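PDB 1IQQ: ribonuclease S-3 from Pyrus pyrifolia, which cleaves RNA as a pistil endonuclease of the RNase T2 family and takes part in the gametophytic self-incompatibility by which the plant rejects its own pollen. Local coordinates for residues A[45-56]-A[78-87]; A[148-156]-A[164-172]. All coordinates share one frame; numbering follows the deposited sequence.

Both contacts belong to the single RNase T2 domain, and they come one after the other along the chain: contact 1 is complete before contact 2 begins. Their centres lie about 24 Å apart and their nearest atoms about 10 Å; they do not touch, and no helix or strand is common to both. Contact 1 lies at the surface, where the loop after strand 30-38 runs along one flank of helix 77-89, the carrier of the active-site residues E84, K87 and H88. Contact 2 lies deeper, in the hairpin of strands 152-158 and 161-171. Strand 161-171 also pairs with strand 3-10, which in turn pairs with strand 30-38. The helix supplies H88 and the sheet H33, consistent with the two-histidine active site of the RNase T2 family.

Contact 1 of 2, residues A[45-56]-A[78-87]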
loop_
_atom_site.group_PDB
_atom_site.type_symbol
_atom_site.label_atom_id
_atom_site.label_comp_id
_atom_site.label_asym_id
_atom_site.label_seq_id
_atom_site.Cartn_x
_atom_site.Cartn_y
_atom_site.Cartn_z
ATOM N N PRO A 45 -15.167 -2.987 -6.026
ATOM C CA PRO A 45 -15.544 -2.501 -7.381
ATOM C C PRO A 45 -14.231 -2.435 -8.189
ATOM O O PRO A 45 -13.110 -2.391 -7.631
ATOM C CB PRO A 45 -16.165 -1.132 -7.119
ATOM C CG PRO A 45 -15.384 -0.669 -5.911
ATOM C CD PRO A 45 -15.253 -1.907 -5.041
ATOM N N SER A 46 -14.386 -2.501 -9.520
ATOM C CA SER A 46 -13.250 -2.465 -10.440
ATOM C C SER A 46 -13.688 -1.897 -11.765
ATOM O O SER A 46 -14.795 -2.190 -12.254
ATOM C CB SER A 46 -12.749 -3.907 -10.654
ATOM O OG SER A 46 -11.625 -3.965 -11.515
ATOM N N LYS A 47 -12.835 -1.053 -12.360
ATOM C CA LYS A 47 -13.097 -0.477 -13.681
ATOM C C LYS A 47 -14.475 0.140 -13.760
ATOM O O LYS A 47 -15.348 -0.199 -14.586
ATOM C CB LYS A 47 -12.930 -1.561 -14.743
ATOM C CG LYS A 47 -11.522 -2.197 -14.720
ATOM C CD LYS A 47 -10.768 -2.067 -16.012
ATOM C CE LYS A 47 -9.680 -3.149 -16.024
ATOM N NZ LYS A 47 -8.985 -3.329 -17.344
ATOM N N CYS A 48 -14.690 1.111 -12.900
ATOM C CA CYS A 48 -15.957 1.802 -12.885
ATOM C C CYS A 48 -15.997 2.818 -14.047
ATOM O O CYS A 48 -14.961 3.369 -14.448
ATOM C CB CYS A 48 -16.094 2.561 -11.547
ATOM S SG CYS A 48 -16.183 1.387 -10.151
ATOM N N PRO A 49 -17.192 3.112 -14.568
ATOM C CA PRO A 49 -17.279 4.084 -15.684
ATOM C C PRO A 49 -16.705 5.433 -15.258
ATOM O O PRO A 49 -17.104 6.019 -14.233
ATOM C CB PRO A 49 -18.770 4.214 -15.960
ATOM C CG PRO A 49 -19.356 2.909 -15.405
ATOM C CD PRO A 49 -18.532 2.678 -14.138
ATOM N N ILE A 50 -15.836 5.980 -16.088
ATOM C CA ILE A 50 -15.217 7.275 -15.746
ATOM C C ILE A 50 -16.145 8.465 -15.928
ATOM O O ILE A 50 -17.202 8.342 -16.562
ATOM C CB ILE A 50 -13.955 7.479 -16.616
ATOM C CG1 ILE A 50 -14.345 7.532 -18.122
ATOM C CG2 ILE A 50 -13.033 6.346 -16.388
ATOM C CD1 ILE A 50 -13.315 8.164 -19.020
ATOM N N LYS A 51 -15.787 9.606 -15.329
ATOM C CA LYS A 51 -16.554 10.854 -15.466
ATOM C C LYS A 51 -15.773 11.967 -16.135
ATOM O O LYS A 51 -16.333 13.036 -16.366
ATOM C CB LYS A 51 -16.912 11.361 -14.039
ATOM C CG LYS A 51 -17.926 10.565 -13.308
ATOM C CD LYS A 51 -17.517 9.146 -13.227
ATOM C CE LYS A 51 -17.884 8.523 -11.918
ATOM N NZ LYS A 51 -19.306 8.652 -11.688
ATOM N N ASN A 52 -14.487 11.711 -16.467
ATOM C CA ASN A 52 -13.646 12.744 -17.035
ATOM C C ASN A 52 -12.359 12.058 -17.539
ATOM O O ASN A 52 -12.113 10.888 -17.195
ATOM C CB ASN A 52 -13.373 13.899 -15.996
ATOM C CG ASN A 52 -13.051 13.391 -14.622
ATOM O OD1 ASN A 52 -12.281 12.409 -14.443
ATOM N ND2 ASN A 52 -13.644 14.028 -13.638
ATOM N N ILE A 53 -11.637 12.759 -18.366
ATOM C CA ILE A 53 -10.384 12.266 -18.944
ATOM C C ILE A 53 -9.410 13.427 -18.755
ATOM O O ILE A 53 -9.671 14.578 -19.160
ATOM C CB ILE A 53 -10.538 12.016 -20.409
ATOM C CG1 ILE A 53 -11.584 10.948 -20.617
ATOM C CG2 ILE A 53 -9.230 11.396 -20.990
ATOM C CD1 ILE A 53 -11.805 10.514 -22.119
ATOM N N ARG A 54 -8.295 13.154 -18.088
ATOM C CA ARG A 54 -7.311 14.174 -17.750
ATOM C C ARG A 54 -5.881 13.724 -18.042
ATOM O O ARG A 54 -5.568 12.534 -18.039
ATOM C CB ARG A 54 -7.425 14.497 -16.226
ATOM C CG ARG A 54 -8.818 15.011 -15.803
ATOM C CD ARG A 54 -9.072 16.440 -16.409
ATOM N NE ARG A 54 -10.500 16.746 -16.251
ATOM C CZ ARG A 54 -11.082 17.119 -15.110
ATOM N NH1 ARG A 54 -10.367 17.268 -13.978
ATOM N NH2 ARG A 54 -12.403 17.295 -15.090
ATOM N N LYS A 55 -5.001 14.691 -18.236
ATOM C CA LYS A 55 -3.592 14.438 -18.514
ATOM C C LYS A 55 -2.818 14.759 -17.236
ATOM O O LYS A 55 -3.089 15.773 -16.538
ATOM C CB LYS A 55 -3.104 15.380 -19.659
ATOM C CG LYS A 55 -3.802 15.093 -20.943
ATOM C CD LYS A 55 -3.253 15.961 -22.096
ATOM C CE LYS A 55 -4.099 15.790 -23.368
ATOM N NZ LYS A 55 -3.490 14.956 -24.464
ATOM N N ARG A 56 -1.874 13.884 -16.894
ATOM C CA ARG A 56 -1.010 14.198 -15.733
ATOM C C ARG A 56 0.148 15.146 -16.085
ATOM O O ARG A 56 0.745 15.047 -17.154
ATOM C CB ARG A 56 -0.365 12.910 -15.138
ATOM C CG ARG A 56 -1.341 11.881 -14.618
ATOM C CD ARG A 56 -0.596 10.692 -13.989
ATOM N NE ARG A 56 0.195 9.952 -14.962
ATOM C CZ ARG A 56 -0.146 8.786 -15.525
ATOM N NH1 ARG A 56 -1.303 8.153 -15.270
ATOM N NH2 ARG A 56 0.742 8.198 -16.317
ATOM N N ASN A 78 4.376 5.031 -16.571
ATOM C CA ASN A 78 3.126 5.691 -17.046
ATOM C C ASN A 78 1.968 4.768 -17.316
ATOM O O ASN A 78 0.850 5.047 -16.869
ATOM C CB ASN A 78 3.350 6.563 -18.290
ATOM C CG ASN A 78 4.054 7.862 -17.996
ATOM O OD1 ASN A 78 3.958 8.458 -16.898
ATOM N ND2 ASN A 78 4.723 8.381 -19.042
ATOM N N LEU A 79 2.222 3.636 -17.970
ATOM C CA LEU A 79 1.148 2.700 -18.247
ATOM C C LEU A 79 0.693 2.077 -16.931
ATOM O O LEU A 79 -0.476 1.802 -16.765
ATOM C CB LEU A 79 1.604 1.609 -19.247
ATOM C CG LEU A 79 0.489 0.640 -19.633
ATOM C CD1 LEU A 79 -0.644 1.359 -20.382
ATOM C CD2 LEU A 79 1.074 -0.479 -20.482
ATOM N N PHE A 80 1.625 1.868 -16.006
ATOM C CA PHE A 80 1.344 1.312 -14.652
ATOM C C PHE A 80 0.401 2.275 -13.877
ATOM O O PHE A 80 -0.618 1.852 -13.326
ATOM C CB PHE A 80 2.711 1.157 -13.961
ATOM C CG PHE A 80 2.682 0.948 -12.457
ATOM C CD1 PHE A 80 2.461 -0.325 -11.904
ATOM C CD2 PHE A 80 3.004 2.013 -11.599
ATOM C CE1 PHE A 80 2.579 -0.489 -10.489
ATOM C CE2 PHE A 80 3.123 1.852 -10.253
ATOM C CZ PHE A 80 2.914 0.607 -9.670
ATOM N N TRP A 81 0.709 3.573 -13.858
ATOM C CA TRP A 81 -0.222 4.482 -13.180
ATOM C C TRP A 81 -1.581 4.553 -13.913
ATOM O O TRP A 81 -2.668 4.650 -13.233
ATOM C CB TRP A 81 0.383 5.861 -13.102
ATOM C CG TRP A 81 1.575 5.941 -12.207
ATOM C CD1 TRP A 81 1.760 5.264 -11.020
ATOM C CD2 TRP A 81 2.763 6.675 -12.456
ATOM N NE1 TRP A 81 3.018 5.532 -10.521
ATOM C CE2 TRP A 81 3.660 6.386 -11.387
ATOM C CE3 TRP A 81 3.174 7.548 -13.487
ATOM C CZ2 TRP A 81 4.945 6.926 -11.310
ATOM C CZ3 TRP A 81 4.466 8.109 -13.418
ATOM C CH2 TRP A 81 5.344 7.781 -12.319
ATOM N N ASP A 82 -1.573 4.548 -15.254
ATOM C CA ASP A 82 -2.829 4.604 -15.976
ATOM C C ASP A 82 -3.736 3.441 -15.501
ATOM O O ASP A 82 -4.975 3.665 -15.341
ATOM C CB ASP A 82 -2.554 4.416 -17.471
ATOM C CG ASP A 82 -2.065 5.667 -18.153
ATOM O OD1 ASP A 82 -1.982 6.750 -17.577
ATOM O OD2 ASP A 82 -1.792 5.547 -19.350
ATOM N N LYS A 83 -3.178 2.249 -15.328
ATOM C CA LYS A 83 -4.010 1.078 -14.898
ATOM C C LYS A 83 -4.521 1.228 -13.458
ATOM O O LYS A 83 -5.593 0.723 -13.145
ATOM C CB LYS A 83 -3.258 -0.249 -15.033
ATOM C CG LYS A 83 -2.812 -0.583 -16.506
ATOM C CD LYS A 83 -2.074 -1.946 -16.483
ATOM C CE LYS A 83 -1.191 -2.140 -17.712
ATOM N NZ LYS A 83 0.286 -1.864 -17.428
ATOM N N GLU A 84 -3.699 1.811 -12.586
ATOM C CA GLU A 84 -4.178 2.006 -11.201
ATOM C C GLU A 84 -5.363 2.932 -11.195
ATOM O O GLU A 84 -6.327 2.704 -10.449
ATOM C CB GLU A 84 -3.043 2.607 -10.326
ATOM C CG GLU A 84 -1.805 1.619 -10.221
ATOM C CD GLU A 84 -2.107 0.307 -9.526
ATOM O OE1 GLU A 84 -3.093 0.152 -8.738
ATOM O OE2 GLU A 84 -1.294 -0.620 -9.782
ATOM N N TRP A 85 -5.299 3.979 -11.999
ATOM C CA TRP A 85 -6.439 4.859 -12.089
ATOM C C TRP A 85 -7.629 4.123 -12.705
ATOM O O TRP A 85 -8.744 4.202 -12.213
ATOM C CB TRP A 85 -6.085 6.104 -12.903
ATOM C CG TRP A 85 -7.306 6.821 -13.416
ATOM C CD1 TRP A 85 -7.696 6.916 -14.728
ATOM C CD2 TRP A 85 -8.295 7.475 -12.639
ATOM N NE1 TRP A 85 -8.900 7.597 -14.808
ATOM C CE2 TRP A 85 -9.272 7.955 -13.526
ATOM C CE3 TRP A 85 -8.443 7.712 -11.261
ATOM C CZ2 TRP A 85 -10.398 8.650 -13.091
ATOM C CZ3 TRP A 85 -9.533 8.394 -10.828
ATOM C CH2 TRP A 85 -10.526 8.864 -11.753
ATOM N N MET A 86 -7.419 3.500 -13.856
ATOM C CA MET A 86 -8.578 2.863 -14.490
ATOM C C MET A 86 -9.224 1.758 -13.691
ATOM O O MET A 86 -10.483 1.631 -13.678
ATOM C CB MET A 86 -8.197 2.361 -15.893
ATOM C CG MET A 86 -8.000 3.496 -16.926
ATOM S SD MET A 86 -9.340 4.620 -17.027
ATOM C CE MET A 86 -10.560 3.565 -17.891
ATOM N N LYS A 87 -8.401 0.921 -13.059
ATOM C CA LYS A 87 -8.966 -0.184 -12.288
ATOM C C LYS A 87 -9.503 0.186 -10.930
ATOM O O LYS A 87 -10.549 -0.309 -10.507
ATOM C CB LYS A 87 -7.943 -1.280 -12.082
ATOM C CG LYS A 87 -8.519 -2.504 -11.433
ATOM C CD LYS A 87 -7.507 -3.670 -11.396
ATOM C CE LYS A 87 -8.099 -4.760 -10.529
ATOM N NZ LYS A 87 -7.151 -5.819 -10.051
HETATM O O HOH W 1 -12.631 2.416 -15.466
HETATM O O HOH W 2 -10.192 8.732 -17.169
#
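R56 reaches from the loop 45-56 to the flank of helix 77-89, the RNase T2 helix that carries the active-site residues E84 and K87. Its NH1 forms a salt bridge with D82 OD1, short at 2.8 Å but bent (134° at the hydrogen), on the anti side of the carboxylate; NH2 adds a weak bond to the same oxygen. NH2 also donates to two oxygens of N78, the backbone O at 3.2 Å and OD1 at 3.3 Å, coming to OD1 from above the side-chain amide plane. N78 O also accepts from D82 N, the helical bond, and the two donors come from opposite faces of the carbonyl. A bend at chi3 (-65°) turns the guanidinium so that W81 CB lies over one face, while the planes of guanidinium and indole stand steeply to each other. E61 takes NE and E99 shares NH1; with D82 they balance the charge, and together with N78 they fix the guanidinium's rotation. The neighbouring W81 NE1 is satisfied by W68 O.

At the other end of the loop the backbone does the work. K47 N donates to K87 O at 3.0 Å, nearly straight at 166°, while the CA-H of K47 points at M86 O. Water 1 donates to that same M86 O and to C48 O, and S90 OG is a further partner of M86 O. The disulfide C48-C91 ties the loop covalently just past the helix. Between the two ends, I50 CG2 packs on the M86 methyl, and N52 gives its ND2 to D97 O. Buried W85 still has a partner for its indole N-H: water 2, lying in the ring plane, accepts from NE1 at 2.9 Å and donates to N52 O at 2.9 Å.

Contact 2 of 2, residues A[148-156]-A[164-172]; sequences NKKPKLKCQ and LVEITLCSD
A classic beta bulge interrupts this antiparallel hairpin, part of the RNase T2 sheet: V165 and E166 both face K154, whose O accepts from V165 N at 2.9 Å and from E166 N at 3.1 Å. The extra residue shifts the register by one, so that C155 pairs with L164. Before the bulge the ladder is regular, with K154 N to E166 O and the reciprocal bonds of the hydrogen-bonded pair K152 and T168.

On one face, K154 and E166 run side by side. K154 CG lies anti to the backbone N (chi1 -178°), E166 CG beside its own (chi1 -59°), and both chains run out extended, laying K154 CD 3.6 Å from E166 OE1; NZ is 4.3 Å from the same oxygen, too far for a salt bridge. E166 also borders Q9 and catalytic H33, which places this face beside the active site. Water 4 bonds both K152 O and T168 OG1, and OG1 has T7 of strand 3-10 as another partner.

The opposite face is apolar: L153 CG sits 4.0 Å from I167 CG1, the two side chains pointing the same way, and L164 crosses L153 at a slant, its CD1 4.1 Å from L153 CG. C155 SG, 3.9 Å from L164 CA, forms a disulfide with C193. At the bulge, Q156, its NE2 held by E163 and A13, crosses V165 at about a right angle, its CG 3.4 Å from V165 CG2.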
loop_
_atom_site.group_PDB
_atom_site.type_symbol
_atom_site.label_atom_id
_atom_site.label_comp_id
_atom_site.label_asym_id
_atom_site.label_seq_id
_atom_site.Cartn_x
_atom_site.Cartn_y
_atom_site.Cartn_z
ATOM N N ASN A 148 -5.310 3.906 16.397
ATOM C CA ASN A 148 -5.620 2.657 17.048
ATOM C C ASN A 148 -6.210 1.638 16.107
ATOM O O ASN A 148 -6.441 0.535 16.567
ATOM C CB ASN A 148 -6.624 2.889 18.240
ATOM C CG ASN A 148 -6.826 1.655 19.098
ATOM O OD1 ASN A 148 -7.862 0.958 18.999
ATOM N ND2 ASN A 148 -5.877 1.390 20.002
ATOM N N LYS A 149 -6.377 1.928 14.785
ATOM C CA LYS A 149 -7.054 1.022 13.864
ATOM C C LYS A 149 -6.131 -0.085 13.368
ATOM O O LYS A 149 -4.931 0.153 13.201
ATOM C CB LYS A 149 -7.694 1.805 12.699
ATOM C CG LYS A 149 -8.766 2.839 13.207
ATOM C CD LYS A 149 -9.785 2.204 14.138
ATOM C CE LYS A 149 -10.893 3.215 14.559
ATOM N NZ LYS A 149 -11.833 3.384 13.515
ATOM N N LYS A 150 -6.746 -1.237 13.159
ATOM C CA LYS A 150 -5.952 -2.435 12.790
ATOM C C LYS A 150 -5.639 -2.526 11.313
ATOM O O LYS A 150 -6.517 -2.417 10.474
ATOM C CB LYS A 150 -6.702 -3.639 13.211
ATOM C CG LYS A 150 -7.029 -3.633 14.691
ATOM C CD LYS A 150 -8.005 -4.825 14.948
ATOM C CE LYS A 150 -8.087 -5.196 16.484
ATOM N NZ LYS A 150 -8.372 -4.037 17.447
ATOM N N PRO A 151 -4.359 -2.662 11.035
ATOM C CA PRO A 151 -3.944 -2.755 9.627
ATOM C C PRO A 151 -4.055 -4.181 9.137
ATOM O O PRO A 151 -4.225 -5.081 9.928
ATOM C CB PRO A 151 -2.483 -2.307 9.664
ATOM C CG PRO A 151 -2.000 -2.861 11.029
ATOM C CD PRO A 151 -3.228 -2.619 11.975
ATOM N N LYS A 152 -3.987 -4.321 7.825
ATOM C CA LYS A 152 -3.946 -5.638 7.191
ATOM C C LYS A 152 -2.502 -5.815 6.718
ATOM O O LYS A 152 -1.910 -4.951 5.979
ATOM C CB LYS A 152 -4.933 -5.722 6.020
ATOM C CG LYS A 152 -4.789 -7.065 5.255
ATOM C CD LYS A 152 -5.988 -7.265 4.301
ATOM C CE LYS A 152 -5.798 -8.595 3.515
ATOM N NZ LYS A 152 -7.035 -8.744 2.652
ATOM N N LEU A 153 -1.894 -6.954 7.110
ATOM C CA LEU A 153 -0.498 -7.229 6.762
ATOM C C LEU A 153 -0.381 -8.403 5.789
ATOM O O LEU A 153 -1.159 -9.357 5.846
ATOM C CB LEU A 153 0.287 -7.565 8.017
ATOM C CG LEU A 153 0.963 -6.424 8.777
ATOM C CD1 LEU A 153 -0.084 -5.413 9.201
ATOM C CD2 LEU A 153 1.657 -6.989 10.005
ATOM N N LYS A 154 0.641 -8.326 4.938
ATOM C CA LYS A 154 0.954 -9.401 3.978
ATOM C C LYS A 154 2.404 -9.762 4.188
ATOM O O LYS A 154 3.274 -8.884 4.278
ATOM C CB LYS A 154 0.814 -8.909 2.531
ATOM C CG LYS A 154 1.107 -10.053 1.567
ATOM C CD LYS A 154 0.908 -9.579 0.093
ATOM C CE LYS A 154 0.793 -10.736 -0.867
ATOM N NZ LYS A 154 0.249 -10.165 -2.160
ATOM N N CYS A 155 2.676 -11.071 4.251
ATOM C CA CYS A 155 4.046 -11.581 4.401
ATOM C C CYS A 155 4.308 -12.610 3.261
ATOM O O CYS A 155 3.391 -12.943 2.513
ATOM C CB CYS A 155 4.199 -12.314 5.724
ATOM S SG CYS A 155 4.327 -11.181 7.147
ATOM N N GLN A 156 5.565 -13.060 3.155
ATOM C CA GLN A 156 5.848 -14.127 2.183
ATOM C C GLN A 156 6.893 -15.022 2.789
ATOM O O GLN A 156 7.755 -14.584 3.567
ATOM C CB GLN A 156 6.383 -13.559 0.854
ATOM C CG GLN A 156 7.650 -12.786 1.008
ATOM C CD GLN A 156 8.015 -12.013 -0.270
ATOM O OE1 GLN A 156 7.231 -11.966 -1.173
ATOM N NE2 GLN A 156 9.187 -11.380 -0.284
ATOM N N LEU A 164 8.090 -9.597 5.995
ATOM C CA LEU A 164 6.973 -8.609 5.842
ATOM C C LEU A 164 7.054 -8.013 4.406
ATOM O O LEU A 164 8.131 -7.626 3.930
ATOM C CB LEU A 164 7.213 -7.495 6.881
ATOM C CG LEU A 164 6.226 -6.342 6.862
ATOM C CD1 LEU A 164 4.789 -6.918 7.280
ATOM C CD2 LEU A 164 6.679 -5.280 7.878
ATOM N N VAL A 165 5.903 -7.896 3.754
ATOM C CA VAL A 165 5.885 -7.387 2.371
ATOM C C VAL A 165 4.913 -6.200 2.212
ATOM O O VAL A 165 5.293 -5.216 1.553
ATOM C CB VAL A 165 5.447 -8.461 1.400
ATOM C CG1 VAL A 165 5.671 -7.961 -0.071
ATOM C CG2 VAL A 165 6.292 -9.753 1.628
ATOM N N GLU A 166 3.703 -6.247 2.754
ATOM C CA GLU A 166 2.768 -5.124 2.559
ATOM C C GLU A 166 2.049 -4.786 3.841
ATOM O O GLU A 166 1.814 -5.684 4.700
ATOM C CB GLU A 166 1.643 -5.400 1.485
ATOM C CG GLU A 166 2.157 -5.707 0.112
ATOM C CD GLU A 166 1.038 -5.920 -0.880
ATOM O OE1 GLU A 166 -0.088 -6.230 -0.556
ATOM O OE2 GLU A 166 1.330 -5.796 -2.097
ATOM N N ILE A 167 1.734 -3.499 3.981
ATOM C CA ILE A 167 0.922 -3.035 5.134
ATOM C C ILE A 167 -0.151 -2.142 4.556
ATOM O O ILE A 167 0.142 -1.233 3.761
ATOM C CB ILE A 167 1.751 -2.294 6.175
ATOM C CG1 ILE A 167 2.601 -3.309 6.961
ATOM C CG2 ILE A 167 0.802 -1.588 7.183
ATOM C CD1 ILE A 167 3.595 -2.714 7.997
ATOM N N THR A 168 -1.425 -2.406 4.905
ATOM C CA THR A 168 -2.540 -1.646 4.437
ATOM C C THR A 168 -3.194 -0.921 5.581
ATOM O O THR A 168 -3.447 -1.504 6.661
ATOM C CB THR A 168 -3.599 -2.606 3.847
ATOM O OG1 THR A 168 -3.037 -3.256 2.699
ATOM C CG2 THR A 168 -4.920 -1.841 3.462
ATOM N N LEU A 169 -3.458 0.376 5.396
ATOM C CA LEU A 169 -4.201 1.209 6.346
ATOM C C LEU A 169 -5.583 1.396 5.728
ATOM O O LEU A 169 -5.686 1.797 4.565
ATOM C CB LEU A 169 -3.527 2.597 6.521
ATOM C CG LEU A 169 -2.054 2.514 6.764
ATOM C CD1 LEU A 169 -1.563 3.941 7.008
ATOM C CD2 LEU A 169 -1.753 1.694 8.008
ATOM N N CYS A 170 -6.659 1.112 6.459
ATOM C CA CYS A 170 -8.011 1.240 5.928
ATOM C C CYS A 170 -8.677 2.489 6.473
ATOM O O CYS A 170 -8.368 2.946 7.614
ATOM C CB CYS A 170 -8.844 -0.001 6.294
ATOM S SG CYS A 170 -8.172 -1.463 5.456
ATOM N N SER A 171 -9.553 3.103 5.664
ATOM C CA SER A 171 -10.257 4.320 6.093
ATOM C C SER A 171 -11.648 4.292 5.633
ATOM O O SER A 171 -12.020 3.413 4.811
ATOM C CB SER A 171 -9.489 5.571 5.591
ATOM O OG SER A 171 -9.290 5.554 4.171
ATOM N N ASP A 172 -12.463 5.169 6.214
ATOM C CA ASP A 172 -13.859 5.239 5.868
ATOM C C ASP A 172 -14.151 5.759 4.475
ATOM O O ASP A 172 -13.258 6.080 3.731
ATOM C CB ASP A 172 -14.633 5.984 7.021
ATOM C CG ASP A 172 -14.357 7.439 7.097
ATOM O OD1 ASP A 172 -13.839 8.045 6.152
ATOM O OD2 ASP A 172 -14.730 8.036 8.175
HETATM O O HOH W 3 -6.582 0.346 9.231
HETATM O O HOH W 4 -1.329 -5.211 3.182
#